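Local atomic coordinates of O-ureido-L-serine synthase (Streptomyces lavendulae, PDB entry 3X44), a protein that catalyses the pyridoxal phosphate-dependent addition of hydroxyurea to O-acetyl-L-serine, giving O-ureido-L-serine on the pathway to the antibiotic D-cycloserine, and also accepts sulfide to make L-cysteine. Residues 6-9 and 10-13; 44-47 and 48-52. The protein carries 1 engineered substitution. One frame throughout, in Å; residues are numbered along the deposited sequence.

Overall arrangement
Contact 1 (6-9 and 10-13) is a short 3-10 turn near the N-terminus, before strand 16-18, and contact 2 (44-47 and 48-52) is the first part of helix 43-56; their centres are 11 Å apart. They touch through I11, whose CD1 lies 3.8 Å from D44 O and 4.0 Å from L48 CB, and through R45, whose NH2 comes within 3.8 Å of G12 CA. Contact 2 is the nearer to the active site: the side chain of L46 is about 5 Å from the bound O-ureido-L-serine-pyridoxal phosphate adduct, against about 13 Å for that of I11. A43, an engineered residue, replaces the cofactor-bearing lysine just ahead of D44.

Contact 1 (6-9 and 10-13); sequences SILD and TIGR
T10 folds back on I7 as the backbone closes a 3-10 turn, its N donating to I7 O at 3.1 Å, while the following bond from I11 N to L8 O is weak at 3.4 Å. The same I7 O also takes the T10 hydroxyl, with OG1 at 2.7 Å. The two donors approach differently: OG1 lies in the carbonyl plane, whereas the amide stands 55° above it. A chi1 of 70° sets OG1 between the backbone N and carbonyl carbon of T10, directed back at this oxygen. On the apolar side, L8 CD2 meets I11 CD1 at 4.3 Å, and both residues also pack on L48 of helix 43-56. R13 bends at chi3 (-42°) to bring NH2 within 2.9 Å of D9 O, which meets the guanidinium at its edge and near its plane. At the start of the turn, S6 OG accepts from L8 N in an ST turn, and D9 OD2 receives S6 N from above the carboxylate plane. Side-chain donors thus add to the backbone bonds: I7 O is gripped by two donors of one residue, which ties the rotation of the T10 hydroxyl to the turn, while R13 NH2 engages D9 O.

Contact 2 (44-47 and 48-52); sequences DRLA and LSVVL
L48 opens 48-52 by donating its N to D44 O at 3.1 Å, with an N-H...O angle of 166°; its CB is 3.5 Å from D44 O. The D44 carboxylate is engaged away from this bond, OD1 accepting from G39 N. At S49 the amide bonds to R45 O over 3.2 Å, and its CB reaches that oxygen at an equal distance. With OG anti to the backbone N (chi1 -172°), the hydroxyl is carried to A147 O at the start of helix 147-164. R45 extends its guanidinium to salt bridges, NE with E34 and NH2 with E159, the latter also on helix 147-164. This regular i to i+4 pattern is the alpha-helix that, in this fold-type II enzyme, begins at the cofactor-lysine position, here the engineered A43. V50 N makes the straightest of the four bonds, meeting L46 O at 2.9 Å and 176°. The L46 and V50 side chains lie side by side and point the same way, L46 CD2 touching V50 CG2 at 3.9 Å; V50 CG2, beside its own backbone N, also approaches L46 O. L46 continues toward the cofactor side, its side chain about 5 Å from that of T178, a pyridoxal phosphate-binding residue. V51 N then bonds to A47 O, and V51 CG2 packs against that oxygen at 3.2 Å. The methyl of A47 turns away from 48-52 and rests on A77 and V81 of helix 73-85. L52 N bonds to L48 O, while its side chain packs on G166 of a neighbouring subunit.

Contact 1 (6-9 and 10-13)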
# COMPACT_ATOMS: atom_id res chain seq x y z
N SER A 6 -3.47 14.50 6.68
CA SER A 6 -3.71 14.45 8.12
C SER A 6 -3.32 13.11 8.70
O SER A 6 -3.32 12.09 8.00
CB SER A 6 -5.19 14.72 8.42
OG SER A 6 -5.50 14.45 9.78
N ILE A 7 -2.98 13.11 9.98
CA ILE A 7 -2.60 11.88 10.68
C ILE A 7 -3.80 10.93 10.72
O ILE A 7 -3.65 9.71 10.78
CB ILE A 7 -2.13 12.20 12.13
CG1 ILE A 7 -1.66 10.91 12.82
CG2 ILE A 7 -3.26 12.85 12.92
CD1 ILE A 7 -0.33 10.40 12.31
N LEU A 8 -5.01 11.50 10.65
CA LEU A 8 -6.22 10.69 10.68
C LEU A 8 -6.39 9.88 9.39
O LEU A 8 -7.23 8.98 9.33
CB LEU A 8 -7.46 11.58 10.90
CG LEU A 8 -7.45 12.58 12.06
CD1 LEU A 8 -8.84 13.21 12.19
CD2 LEU A 8 -7.04 11.90 13.36
N ASP A 9 -5.61 10.21 8.37
CA ASP A 9 -5.71 9.50 7.10
C ASP A 9 -4.91 8.19 7.14
O ASP A 9 -4.88 7.44 6.16
CB ASP A 9 -5.22 10.38 5.94
CG ASP A 9 -6.06 11.64 5.77
OD1 ASP A 9 -7.27 11.60 6.09
OD2 ASP A 9 -5.52 12.67 5.31
N THR A 10 -4.27 7.92 8.27
CA THR A 10 -3.49 6.70 8.44
C THR A 10 -4.26 5.70 9.28
O THR A 10 -3.75 4.63 9.61
CB THR A 10 -2.14 6.97 9.13
OG1 THR A 10 -2.37 7.31 10.50
CG2 THR A 10 -1.40 8.10 8.43
N ILE A 11 -5.49 6.05 9.63
CA ILE A 11 -6.32 5.17 10.43
C ILE A 11 -6.84 4.00 9.59
O ILE A 11 -7.28 4.17 8.45
CB ILE A 11 -7.52 5.94 11.05
CG1 ILE A 11 -7.02 6.79 12.23
CG2 ILE A 11 -8.60 4.96 11.51
CD1 ILE A 11 -8.05 7.74 12.81
N GLY A 12 -6.78 2.80 10.16
CA GLY A 12 -7.25 1.62 9.46
C GLY A 12 -6.15 0.93 8.68
O GLY A 12 -4.97 1.22 8.89
N ARG A 13 -6.54 0.03 7.79
CA ARG A 13 -5.62 -0.72 6.96
C ARG A 13 -4.47 -1.31 7.77
O ARG A 13 -3.30 -1.11 7.46
CB ARG A 13 -5.07 0.18 5.85
CG ARG A 13 -6.11 0.54 4.80
CD ARG A 13 -5.59 1.57 3.81
NE ARG A 13 -4.80 2.61 4.46
CZ ARG A 13 -5.30 3.76 4.92
NH1 ARG A 13 -6.60 4.02 4.80
NH2 ARG A 13 -4.51 4.65 5.50

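Contact 2 (44-47 and 48-52)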
# COMPACT_ATOMS: atom_id res chain seq x y z
N ASP A 44 -9.44 3.84 17.26
CA ASP A 44 -9.28 4.91 16.28
C ASP A 44 -10.38 4.87 15.21
O ASP A 44 -10.81 5.91 14.71
CB ASP A 44 -7.93 4.79 15.59
CG ASP A 44 -6.79 5.35 16.42
OD1 ASP A 44 -5.72 5.59 15.83
OD2 ASP A 44 -6.93 5.54 17.65
N ARG A 45 -10.81 3.66 14.85
CA ARG A 45 -11.83 3.50 13.82
C ARG A 45 -13.17 4.07 14.25
O ARG A 45 -13.88 4.71 13.47
CB ARG A 45 -11.99 2.03 13.45
CG ARG A 45 -10.75 1.39 12.84
CD ARG A 45 -10.88 -0.13 12.81
NE ARG A 45 -9.64 -0.80 12.41
CZ ARG A 45 -9.34 -1.12 11.15
NH1 ARG A 45 -10.18 -0.83 10.17
NH2 ARG A 45 -8.19 -1.73 10.89
N LEU A 46 -13.52 3.84 15.51
CA LEU A 46 -14.77 4.32 16.06
C LEU A 46 -14.72 5.84 16.24
O LEU A 46 -15.64 6.55 15.85
CB LEU A 46 -15.03 3.64 17.41
CG LEU A 46 -16.25 4.04 18.25
CD1 LEU A 46 -16.59 2.89 19.18
CD2 LEU A 46 -15.95 5.29 19.05
N ALA A 47 -13.62 6.33 16.83
CA ALA A 47 -13.46 7.75 17.08
C ALA A 47 -13.62 8.60 15.82
O ALA A 47 -14.33 9.60 15.83
CB ALA A 47 -12.11 8.02 17.71
N LEU A 48 -12.95 8.19 14.75
CA LEU A 48 -13.02 8.91 13.48
C LEU A 48 -14.43 8.83 12.90
O LEU A 48 -15.00 9.83 12.45
CB LEU A 48 -12.03 8.30 12.48
CG LEU A 48 -12.03 8.89 11.07
CD1 LEU A 48 -11.51 10.32 11.12
CD2 LEU A 48 -11.18 8.03 10.16
N SER A 49 -15.00 7.62 12.93
CA SER A 49 -16.32 7.40 12.39
C SER A 49 -17.41 8.23 13.04
O SER A 49 -18.19 8.88 12.35
CB SER A 49 -16.70 5.93 12.49
OG SER A 49 -17.91 5.70 11.80
N VAL A 50 -17.46 8.20 14.37
CA VAL A 50 -18.47 8.94 15.11
C VAL A 50 -18.35 10.45 14.86
O VAL A 50 -19.36 11.14 14.68
CB VAL A 50 -18.37 8.66 16.62
CG1 VAL A 50 -19.34 9.54 17.38
CG2 VAL A 50 -18.67 7.18 16.90
N VAL A 51 -17.12 10.94 14.85
CA VAL A 51 -16.86 12.36 14.63
C VAL A 51 -17.24 12.79 13.21
O VAL A 51 -17.91 13.80 13.02
CB VAL A 51 -15.36 12.67 14.88
CG1 VAL A 51 -14.99 14.02 14.29
CG2 VAL A 51 -15.09 12.66 16.37
N LEU A 52 -16.82 12.01 12.21
CA LEU A 52 -17.14 12.32 10.82
C LEU A 52 -18.66 12.29 10.61
O LEU A 52 -19.22 13.17 9.95
CB LEU A 52 -16.48 11.30 9.88
CG LEU A 52 -14.96 11.33 9.76
CD1 LEU A 52 -14.53 10.29 8.75
CD2 LEU A 52 -14.47 12.71 9.34